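Local coordinates for protein glutathione S-transferase 1 (PDB 4Q5F) that conjugates reduced glutathione to a wide range of exogenous and endogenous hydrophobic electrophiles and can also act as a glutathione peroxidase, at residues B[108-113]-B[142-147]; B[147-152]-B[191-196]. One frame throughout, in Å; residues are numbered along the deposited sequence.

Contact 1: residues B[108-113]-B[142-147]; sequences KDFMAE and DKHLPL. With GSH (glutathione), chain C.
In the all-helical C-terminal domain of this sigma-class glutathione transferase, two long antiparallel helices pack through Phe110 and His144, beside a glutathione held mainly by the second subunit. Their segments 108-113 and 142-147 run at 160° to each other, axes 10.0 Å apart. The imidazole of His144 lies against the backbone of the opposing helix: Phe110 CA stands 3.6 Å from the ring centroid, almost exactly on the ring normal, a CH-pi contact. With chi1 at -177°, Phe110 CG is anti to its backbone N and directed to the other helix, where His144 CB lies over one face of the phenyl ring, toward its rim, 3.4 Å from Phe110 CD1. The two side chains run antiparallel alongside one another, their ring planes near parallel but offset, with little overlap. Farther out on the phenyl, Leu145 CD2 meets Phe110 CE2 at 3.8 Å. At the imidazole edge, His144 NE2 gives a weak but fairly straight hydrogen bond to Glu113 OE2 (3.4 Å, 161°), with the carboxylate turned steeply from the ring plane. Asp109 touches His144 CE1 through CB, whereas its carboxylate turns from the helix pair and OD2 accepts a hydrogen bond from glutathione N1. Gln75 of the second subunit is a weak further partner of that oxygen. The contact thus joins helix 94-114 to helix 129-155, with Phe110 also packing on Phe186 of a loop.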
ATOM      1  N   LYS B 108       5.665  -0.176  -4.713  1.00 17.11           N
ATOM      2  CA  LYS B 108       4.748  -1.282  -4.470  1.00 18.20           C
ATOM      3  C   LYS B 108       4.012  -1.691  -5.746  1.00 17.73           C
ATOM      4  O   LYS B 108       3.825  -2.881  -5.998  1.00 21.65           O
ATOM      5  CB  LYS B 108       3.746  -0.917  -3.373  1.00 17.63           C
ATOM      6  CG  LYS B 108       4.147  -1.387  -1.976  1.00 23.15           C
ATOM      7  CD  LYS B 108       3.243  -0.786  -0.905  1.00 43.09           C
ATOM      8  CE  LYS B 108       2.415  -1.847  -0.195  1.00 47.65           C
ATOM      9  NZ  LYS B 108       1.430  -1.230   0.741  1.00 37.84           N
ATOM     10  N   ASP B 109       3.597  -0.710  -6.545  1.00 12.47           N
ATOM     11  CA  ASP B 109       2.945  -0.993  -7.823  1.00 14.75           C
ATOM     12  C   ASP B 109       3.892  -1.762  -8.736  1.00 20.91           C
ATOM     13  O   ASP B 109       3.497  -2.720  -9.397  1.00 19.70           O
ATOM     14  CB  ASP B 109       2.513   0.299  -8.524  1.00 14.83           C
ATOM     15  CG  ASP B 109       1.286   0.933  -7.894  1.00 22.72           C
ATOM     16  OD1 ASP B 109       0.600   0.258  -7.096  1.00 29.76           O
ATOM     17  OD2 ASP B 109       1.001   2.106  -8.212  1.00 20.75           O
ATOM     18  N   PHE B 110       5.146  -1.322  -8.773  1.00 20.76           N
ATOM     19  CA  PHE B 110       6.180  -1.987  -9.553  1.00 17.53           C
ATOM     20  C   PHE B 110       6.334  -3.439  -9.104  1.00 17.21           C
ATOM     21  O   PHE B 110       6.340  -4.356  -9.924  1.00 20.68           O
ATOM     22  CB  PHE B 110       7.508  -1.244  -9.387  1.00 18.98           C
ATOM     23  CG  PHE B 110       8.639  -1.811 -10.201  1.00 22.92           C
ATOM     24  CD1 PHE B 110       8.401  -2.510 -11.374  1.00 26.00           C
ATOM     25  CD2 PHE B 110       9.948  -1.643  -9.786  1.00 21.47           C
ATOM     26  CE1 PHE B 110       9.448  -3.024 -12.113  1.00 22.92           C
ATOM     27  CE2 PHE B 110      10.996  -2.156 -10.521  1.00 25.94           C
ATOM     28  CZ  PHE B 110      10.745  -2.847 -11.686  1.00 25.08           C
ATOM     29  N   MET B 111       6.455  -3.637  -7.796  1.00 17.60           N
ATOM     30  CA  MET B 111       6.599  -4.973  -7.224  1.00 21.24           C
ATOM     31  C   MET B 111       5.395  -5.853  -7.543  1.00 22.83           C
ATOM     32  O   MET B 111       5.530  -7.067  -7.692  1.00 21.15           O
ATOM     33  CB  MET B 111       6.772  -4.884  -5.706  1.00 24.23           C
ATOM     34  CG  MET B 111       8.128  -4.362  -5.249  1.00 31.38           C
ATOM     35  SD  MET B 111       9.493  -5.461  -5.683  1.00 50.87           S
ATOM     36  CE  MET B 111      10.122  -4.659  -7.155  1.00 29.31           C
ATOM     37  N   ALA B 112       4.218  -5.240  -7.641  1.00 20.53           N
ATOM     38  CA  ALA B 112       2.991  -5.982  -7.910  1.00 18.29           C
ATOM     39  C   ALA B 112       3.037  -6.651  -9.286  1.00 22.86           C
ATOM     40  O   ALA B 112       2.313  -7.611  -9.544  1.00 23.35           O
ATOM     41  CB  ALA B 112       1.783  -5.064  -7.805  1.00 12.69           C
ATOM     42  N   GLU B 113       3.895  -6.138 -10.162  1.00 21.26           N
ATOM     43  CA  GLU B 113       4.062  -6.705 -11.495  1.00 26.45           C
ATOM     44  C   GLU B 113       5.013  -7.894 -11.433  1.00 27.14           C
ATOM     45  O   GLU B 113       4.760  -8.936 -12.033  1.00 31.67           O
ATOM     46  CB  GLU B 113       4.635  -5.661 -12.460  1.00 27.00           C
ATOM     47  CG  GLU B 113       3.989  -4.276 -12.396  1.00 33.48           C
ATOM     48  CD  GLU B 113       2.974  -4.041 -13.497  1.00 47.88           C
ATOM     49  OE1 GLU B 113       2.289  -5.006 -13.896  1.00 54.85           O
ATOM     50  OE2 GLU B 113       2.867  -2.885 -13.966  1.00 42.99           O
ATOM     51  N   ASP B 142      10.938  -1.371 -17.524  1.00 26.17           N
ATOM     52  CA  ASP B 142      11.062  -0.218 -18.406  1.00 20.86           C
ATOM     53  C   ASP B 142      10.063   0.886 -18.072  1.00 24.90           C
ATOM     54  O   ASP B 142      10.347   2.064 -18.291  1.00 30.92           O
ATOM     55  CB  ASP B 142      10.905  -0.648 -19.865  1.00 26.55           C
ATOM     56  CG  ASP B 142      12.072  -1.493 -20.355  1.00 38.71           C
ATOM     57  OD1 ASP B 142      12.864  -1.964 -19.510  1.00 36.69           O
ATOM     58  OD2 ASP B 142      12.191  -1.694 -21.581  1.00 42.31           O
ATOM     59  N   LYS B 143       8.900   0.517 -17.546  1.00 24.72           N
ATOM     60  CA  LYS B 143       7.902   1.516 -17.166  1.00 26.32           C
ATOM     61  C   LYS B 143       8.244   2.187 -15.838  1.00 26.02           C
ATOM     62  O   LYS B 143       8.154   3.407 -15.711  1.00 28.14           O
ATOM     63  CB  LYS B 143       6.506   0.896 -17.063  1.00 22.43           C
ATOM     64  CG  LYS B 143       5.403   1.942 -16.902  1.00 34.11           C
ATOM     65  CD  LYS B 143       4.075   1.351 -16.452  1.00 39.82           C
ATOM     66  CE  LYS B 143       2.933   2.313 -16.757  1.00 48.09           C
ATOM     67  NZ  LYS B 143       1.705   2.028 -15.964  1.00 62.86           N
ATOM     68  N   HIS B 144       8.635   1.385 -14.853  1.00 23.08           N
ATOM     69  CA  HIS B 144       8.698   1.853 -13.470  1.00 24.16           C
ATOM     70  C   HIS B 144      10.022   2.496 -13.059  1.00 24.31           C
ATOM     71  O   HIS B 144      10.027   3.481 -12.320  1.00 24.27           O
ATOM     72  CB  HIS B 144       8.358   0.708 -12.518  1.00 23.80           C
ATOM     73  CG  HIS B 144       6.900   0.374 -12.484  1.00 23.23           C
ATOM     74  ND1 HIS B 144       5.997   1.085 -11.723  1.00 21.19           N
ATOM     75  CD2 HIS B 144       6.187  -0.581 -13.124  1.00 20.73           C
ATOM     76  CE1 HIS B 144       4.788   0.573 -11.891  1.00 18.12           C
ATOM     77  NE2 HIS B 144       4.876  -0.435 -12.734  1.00 23.36           N
ATOM     78  N   LEU B 145      11.137   1.943 -13.525  1.00 21.72           N
ATOM     79  CA  LEU B 145      12.448   2.474 -13.157  1.00 22.83           C
ATOM     80  C   LEU B 145      12.617   3.951 -13.530  1.00 27.10           C
ATOM     81  O   LEU B 145      13.107   4.735 -12.718  1.00 33.90           O
ATOM     82  CB  LEU B 145      13.572   1.634 -13.771  1.00 22.56           C
ATOM     83  CG  LEU B 145      13.731   0.205 -13.240  1.00 26.11           C
ATOM     84  CD1 LEU B 145      14.961  -0.442 -13.855  1.00 27.83           C
ATOM     85  CD2 LEU B 145      13.819   0.160 -11.719  1.00 21.13           C
ATOM     86  N   PRO B 146      12.225   4.337 -14.755  1.00 25.01           N
ATOM     87  CA  PRO B 146      12.305   5.769 -15.074  1.00 26.24           C
ATOM     88  C   PRO B 146      11.486   6.643 -14.121  1.00 20.65           C
ATOM     89  O   PRO B 146      11.880   7.774 -13.838  1.00 29.75           O
ATOM     90  CB  PRO B 146      11.736   5.860 -16.498  1.00 21.40           C
ATOM     91  CG  PRO B 146      11.368   4.472 -16.905  1.00 25.18           C
ATOM     92  CD  PRO B 146      11.990   3.517 -15.954  1.00 23.44           C
ATOM     93  N   LEU B 147      10.365   6.123 -13.630  1.00 24.20           N
ATOM     94  CA  LEU B 147       9.516   6.878 -12.713  1.00 26.49           C
ATOM     95  C   LEU B 147      10.169   7.021 -11.337  1.00 22.67           C
ATOM     96  O   LEU B 147      10.064   8.069 -10.702  1.00 22.86           O
ATOM     97  CB  LEU B 147       8.139   6.218 -12.586  1.00 25.83           C
ATOM     98  CG  LEU B 147       7.350   6.112 -13.895  1.00 26.97           C
ATOM     99  CD1 LEU B 147       6.103   5.262 -13.716  1.00 15.01           C
ATOM    100  CD2 LEU B 147       6.981   7.492 -14.423  1.00 20.95           C
TER
HETATM  101  N1  GSH C 301      -1.175   3.133  -7.379  1.00 21.84           N
HETATM  102  CA1 GSH C 301      -1.883   4.243  -7.906  1.00 22.72           C
HETATM  103  C1  GSH C 301      -2.700   4.882  -6.807  1.00 16.27           C
HETATM  104  O11 GSH C 301      -2.943   6.115  -6.837  1.00 21.04           O
HETATM  105  O12 GSH C 301      -3.138   4.182  -5.861  1.00 15.80           O
HETATM  106  CB1 GSH C 301      -2.789   3.765  -9.028  1.00 19.33           C
HETATM  107  CG1 GSH C 301      -3.366   4.971  -9.778  1.00 17.90           C
HETATM  108  CD1 GSH C 301      -4.051   4.519 -11.076  1.00 21.90           C
HETATM  109  OE1 GSH C 301      -4.005   3.357 -11.414  1.00 25.85           O
HETATM  110  N2  GSH C 301      -4.740   5.493 -11.883  1.00 20.68           N
HETATM  111  CA2 GSH C 301      -5.386   5.133 -13.107  1.00 23.20           C
HETATM  112  C2  GSH C 301      -4.866   6.060 -14.196  1.00 21.49           C
HETATM  113  O2  GSH C 301      -4.303   7.098 -13.881  1.00 18.23           O
HETATM  114  CB2 GSH C 301      -6.876   5.303 -12.985  1.00 28.60           C
HETATM  115  SG2 GSH C 301      -7.488   4.336 -11.639  1.00 50.06           S
HETATM  116  N3  GSH C 301      -5.042   5.729 -15.593  1.00 24.93           N
HETATM  117  CA3 GSH C 301      -4.539   6.614 -16.614  1.00 25.44           C
HETATM  118  C3  GSH C 301      -3.070   6.297 -16.903  1.00 27.90           C
HETATM  119  O31 GSH C 301      -2.411   5.570 -16.114  1.00 29.37           O
HETATM  120  O32 GSH C 301      -2.522   6.765 -17.932  1.00 27.93           O

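Contact 2: residues B[147-152]-B[191-196]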
ATOM      1  N   LEU B 147      10.365   6.123 -13.630  1.00 24.20           N
ATOM      2  CA  LEU B 147       9.516   6.878 -12.713  1.00 26.49           C
ATOM      3  C   LEU B 147      10.169   7.021 -11.337  1.00 22.67           C
ATOM      4  O   LEU B 147      10.064   8.069 -10.702  1.00 22.86           O
ATOM      5  CB  LEU B 147       8.139   6.218 -12.586  1.00 25.83           C
ATOM      6  CG  LEU B 147       7.350   6.112 -13.895  1.00 26.97           C
ATOM      7  CD1 LEU B 147       6.103   5.262 -13.716  1.00 15.01           C
ATOM      8  CD2 LEU B 147       6.981   7.492 -14.423  1.00 20.95           C
ATOM      9  N   LEU B 148      10.841   5.969 -10.879  1.00 22.54           N
ATOM     10  CA  LEU B 148      11.568   6.031  -9.615  1.00 25.37           C
ATOM     11  C   LEU B 148      12.772   6.958  -9.742  1.00 32.03           C
ATOM     12  O   LEU B 148      13.102   7.703  -8.817  1.00 22.71           O
ATOM     13  CB  LEU B 148      12.036   4.637  -9.185  1.00 24.66           C
ATOM     14  CG  LEU B 148      10.978   3.586  -8.833  1.00 22.14           C
ATOM     15  CD1 LEU B 148      11.655   2.327  -8.312  1.00 20.14           C
ATOM     16  CD2 LEU B 148       9.977   4.111  -7.815  1.00 17.09           C
ATOM     17  N   GLU B 149      13.425   6.904 -10.900  1.00 34.61           N
ATOM     18  CA  GLU B 149      14.618   7.700 -11.153  1.00 30.31           C
ATOM     19  C   GLU B 149      14.251   9.171 -11.321  1.00 28.52           C
ATOM     20  O   GLU B 149      14.988  10.056 -10.884  1.00 37.95           O
ATOM     21  CB  GLU B 149      15.330   7.187 -12.404  1.00 36.31           C
ATOM     22  CG  GLU B 149      16.841   7.319 -12.372  1.00 37.34           C
ATOM     23  CD  GLU B 149      17.507   6.550 -13.497  1.00 48.94           C
ATOM     24  OE1 GLU B 149      16.838   6.308 -14.524  1.00 57.31           O
ATOM     25  OE2 GLU B 149      18.691   6.176 -13.354  1.00 54.95           O
ATOM     26  N   LYS B 150      13.110   9.422 -11.957  1.00 27.00           N
ATOM     27  CA  LYS B 150      12.589  10.777 -12.113  1.00 27.90           C
ATOM     28  C   LYS B 150      12.362  11.409 -10.747  1.00 36.04           C
ATOM     29  O   LYS B 150      12.796  12.530 -10.484  1.00 42.26           O
ATOM     30  CB  LYS B 150      11.272  10.746 -12.894  1.00 27.44           C
ATOM     31  CG  LYS B 150      10.425  12.011 -12.761  1.00 33.75           C
ATOM     32  CD  LYS B 150       9.198  11.960 -13.657  1.00 35.11           C
ATOM     33  CE  LYS B 150       8.269  13.134 -13.387  1.00 40.20           C
ATOM     34  NZ  LYS B 150       7.213  13.267 -14.429  1.00 34.81           N
ATOM     35  N   PHE B 151      11.665  10.674  -9.888  1.00 33.85           N
ATOM     36  CA  PHE B 151      11.350  11.124  -8.540  1.00 27.10           C
ATOM     37  C   PHE B 151      12.629  11.402  -7.760  1.00 30.57           C
ATOM     38  O   PHE B 151      12.728  12.390  -7.032  1.00 33.56           O
ATOM     39  CB  PHE B 151      10.537  10.048  -7.824  1.00 21.39           C
ATOM     40  CG  PHE B 151       9.844  10.530  -6.582  1.00 19.79           C
ATOM     41  CD1 PHE B 151      10.499  10.541  -5.364  1.00 22.43           C
ATOM     42  CD2 PHE B 151       8.529  10.958  -6.634  1.00 25.59           C
ATOM     43  CE1 PHE B 151       9.856  10.979  -4.221  1.00 21.33           C
ATOM     44  CE2 PHE B 151       7.881  11.393  -5.495  1.00 24.06           C
ATOM     45  CZ  PHE B 151       8.546  11.404  -4.288  1.00 18.22           C
ATOM     46  N   LEU B 152      13.604  10.516  -7.921  1.00 31.29           N
ATOM     47  CA  LEU B 152      14.887  10.641  -7.244  1.00 34.94           C
ATOM     48  C   LEU B 152      15.609  11.916  -7.665  1.00 37.99           C
ATOM     49  O   LEU B 152      16.407  12.469  -6.906  1.00 36.72           O
ATOM     50  CB  LEU B 152      15.758   9.423  -7.557  1.00 25.71           C
ATOM     51  CG  LEU B 152      17.182   9.428  -7.000  1.00 32.00           C
ATOM     52  CD1 LEU B 152      17.183   9.579  -5.486  1.00 26.92           C
ATOM     53  CD2 LEU B 152      17.901   8.153  -7.412  1.00 25.78           C
ATOM     54  N   LEU B 191      21.825   4.501 -14.021  1.00 43.43           N
ATOM     55  CA  LEU B 191      22.939   4.636 -13.091  1.00 45.39           C
ATOM     56  C   LEU B 191      22.571   5.455 -11.858  1.00 38.86           C
ATOM     57  O   LEU B 191      23.133   5.250 -10.783  1.00 38.86           O
ATOM     58  CB  LEU B 191      24.176   5.220 -13.793  1.00 32.58           C
ATOM     59  CG  LEU B 191      24.240   6.659 -14.317  1.00 37.52           C
ATOM     60  CD1 LEU B 191      24.461   7.647 -13.211  1.00 41.26           C
ATOM     61  CD2 LEU B 191      25.388   6.785 -15.290  1.00 49.18           C
ATOM     62  N   GLN B 192      21.632   6.384 -12.013  1.00 38.63           N
ATOM     63  CA  GLN B 192      21.198   7.207 -10.887  1.00 39.55           C
ATOM     64  C   GLN B 192      20.566   6.331  -9.807  1.00 37.64           C
ATOM     65  O   GLN B 192      20.682   6.623  -8.617  1.00 36.11           O
ATOM     66  CB  GLN B 192      20.220   8.297 -11.335  1.00 36.92           C
ATOM     67  CG  GLN B 192      20.835   9.364 -12.230  1.00 52.70           C
ATOM     68  CD  GLN B 192      21.937  10.144 -11.535  1.00 67.23           C
ATOM     69  OE1 GLN B 192      21.970  10.238 -10.308  1.00 66.61           O
ATOM     70  NE2 GLN B 192      22.851  10.703 -12.320  1.00 72.75           N
ATOM     71  N   LEU B 193      19.905   5.257 -10.226  1.00 37.30           N
ATOM     72  CA  LEU B 193      19.384   4.274  -9.285  1.00 35.21           C
ATOM     73  C   LEU B 193      20.516   3.397  -8.756  1.00 38.09           C
ATOM     74  O   LEU B 193      20.535   3.042  -7.578  1.00 38.25           O
ATOM     75  CB  LEU B 193      18.317   3.395  -9.941  1.00 35.02           C
ATOM     76  CG  LEU B 193      16.924   3.985 -10.175  1.00 37.76           C
ATOM     77  CD1 LEU B 193      16.001   2.898 -10.701  1.00 33.32           C
ATOM     78  CD2 LEU B 193      16.342   4.605  -8.911  1.00 30.84           C
ATOM     79  N   LYS B 194      21.453   3.044  -9.631  1.00 35.21           N
ATOM     80  CA  LYS B 194      22.592   2.223  -9.235  1.00 32.38           C
ATOM     81  C   LYS B 194      23.414   2.909  -8.145  1.00 32.96           C
ATOM     82  O   LYS B 194      23.819   2.272  -7.173  1.00 29.32           O
ATOM     83  CB  LYS B 194      23.471   1.905 -10.444  1.00 34.91           C
ATOM     84  CG  LYS B 194      23.096   0.611 -11.155  1.00 42.28           C
ATOM     85  CD  LYS B 194      23.250   0.706 -12.669  1.00 41.41           C
ATOM     86  CE  LYS B 194      24.706   0.803 -13.096  1.00 34.02           C
ATOM     87  NZ  LYS B 194      24.849   0.723 -14.579  1.00 42.44           N
ATOM     88  N   LYS B 195      23.655   4.207  -8.307  1.00 32.57           N
ATOM     89  CA  LYS B 195      24.368   4.982  -7.297  1.00 36.43           C
ATOM     90  C   LYS B 195      23.547   5.043  -6.014  1.00 35.65           C
ATOM     91  O   LYS B 195      24.064   4.836  -4.916  1.00 40.53           O
ATOM     92  CB  LYS B 195      24.634   6.406  -7.794  1.00 39.33           C
ATOM     93  CG  LYS B 195      25.702   6.513  -8.870  1.00 42.01           C
ATOM     94  CD  LYS B 195      26.166   7.957  -9.055  1.00 53.41           C
ATOM     95  CE  LYS B 195      25.294   8.703 -10.053  1.00 65.32           C
ATOM     96  NZ  LYS B 195      25.568  10.168 -10.113  1.00 57.22           N
ATOM     97  N   TYR B 196      22.263   5.341  -6.179  1.00 34.08           N
ATOM     98  CA  TYR B 196      21.310   5.434  -5.078  1.00 24.77           C
ATOM     99  C   TYR B 196      21.312   4.170  -4.221  1.00 27.81           C
ATOM    100  O   TYR B 196      21.300   4.242  -2.992  1.00 24.34           O
ATOM    101  CB  TYR B 196      19.922   5.698  -5.663  1.00 26.08           C
ATOM    102  CG  TYR B 196      18.753   5.522  -4.723  1.00 31.66           C
ATOM    103  CD1 TYR B 196      18.662   6.246  -3.542  1.00 22.67           C
ATOM    104  CD2 TYR B 196      17.713   4.657  -5.043  1.00 21.71           C
ATOM    105  CE1 TYR B 196      17.580   6.093  -2.696  1.00 23.91           C
ATOM    106  CE2 TYR B 196      16.631   4.500  -4.206  1.00 20.94           C
ATOM    107  CZ  TYR B 196      16.568   5.221  -3.035  1.00 25.33           C
ATOM    108  OH  TYR B 196      15.486   5.065  -2.204  1.00 22.28           O
TER
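Glu149 and Leu152 of segment 147-152 meet the first turns of the helix that begins at Leu191, the two segments inclined at 70° with axes 9.6 Å apart. The polar part is a carboxylate laid at a helix start. Glu149 OE2 accepts two weak hydrogen bonds from backbone amides, Gln192 N at 3.2 Å and the more distant Leu193 N at 3.5 Å. Its chain, extended beyond CG, crosses Gln192 at about a right angle. The other oxygen, OE1, is hydrogen-bonded to ND1 of His190, just before the helix, so the two oxygens engage the helix start and the residue leading into it, where the positive end of the helix dipole would be expected to favour a negative charge.

The apolar part centres on Leu152. Its CD2 sits 3.6 Å from Tyr196 CB and 4.2 Å from Leu193 CD2, while CD1 lies over a face of the tyrosine ring. Leu193 CD2 also reaches Leu148 CB, at 4.3 Å. Beyond the contact, Tyr196 OH is hydrogen-bonded to Asp169 of helix 167-182, and Leu152 and Tyr196 both pack on Met160. Within the all-helical C-terminal domain, helix 191-201 is thereby packed across helix 129-155, whose Leu148 also touches Ile103 of helix 94-114.

Overall arrangement
Helix 129-155 serves both contacts: residues 142-147 pair with helix 94-114 in contact 1, and the next turns, 147-152, carry helix 191-201 in contact 2. Their centres are 12 Å apart, and they meet where Leu145 CD2 packs on Leu193 CD1 at 3.6 Å. Contact 1 is the buried one, a near-antiparallel pairing carried by CH-pi contacts on two aromatic rings, with a weak bond at the margin. Contact 2 is only partly buried and more steeply crossed, combining a leucine cluster with carboxylate-to-backbone bonds at a helix start. Both touch the second subunit, but contact 1 alone bonds directly to glutathione.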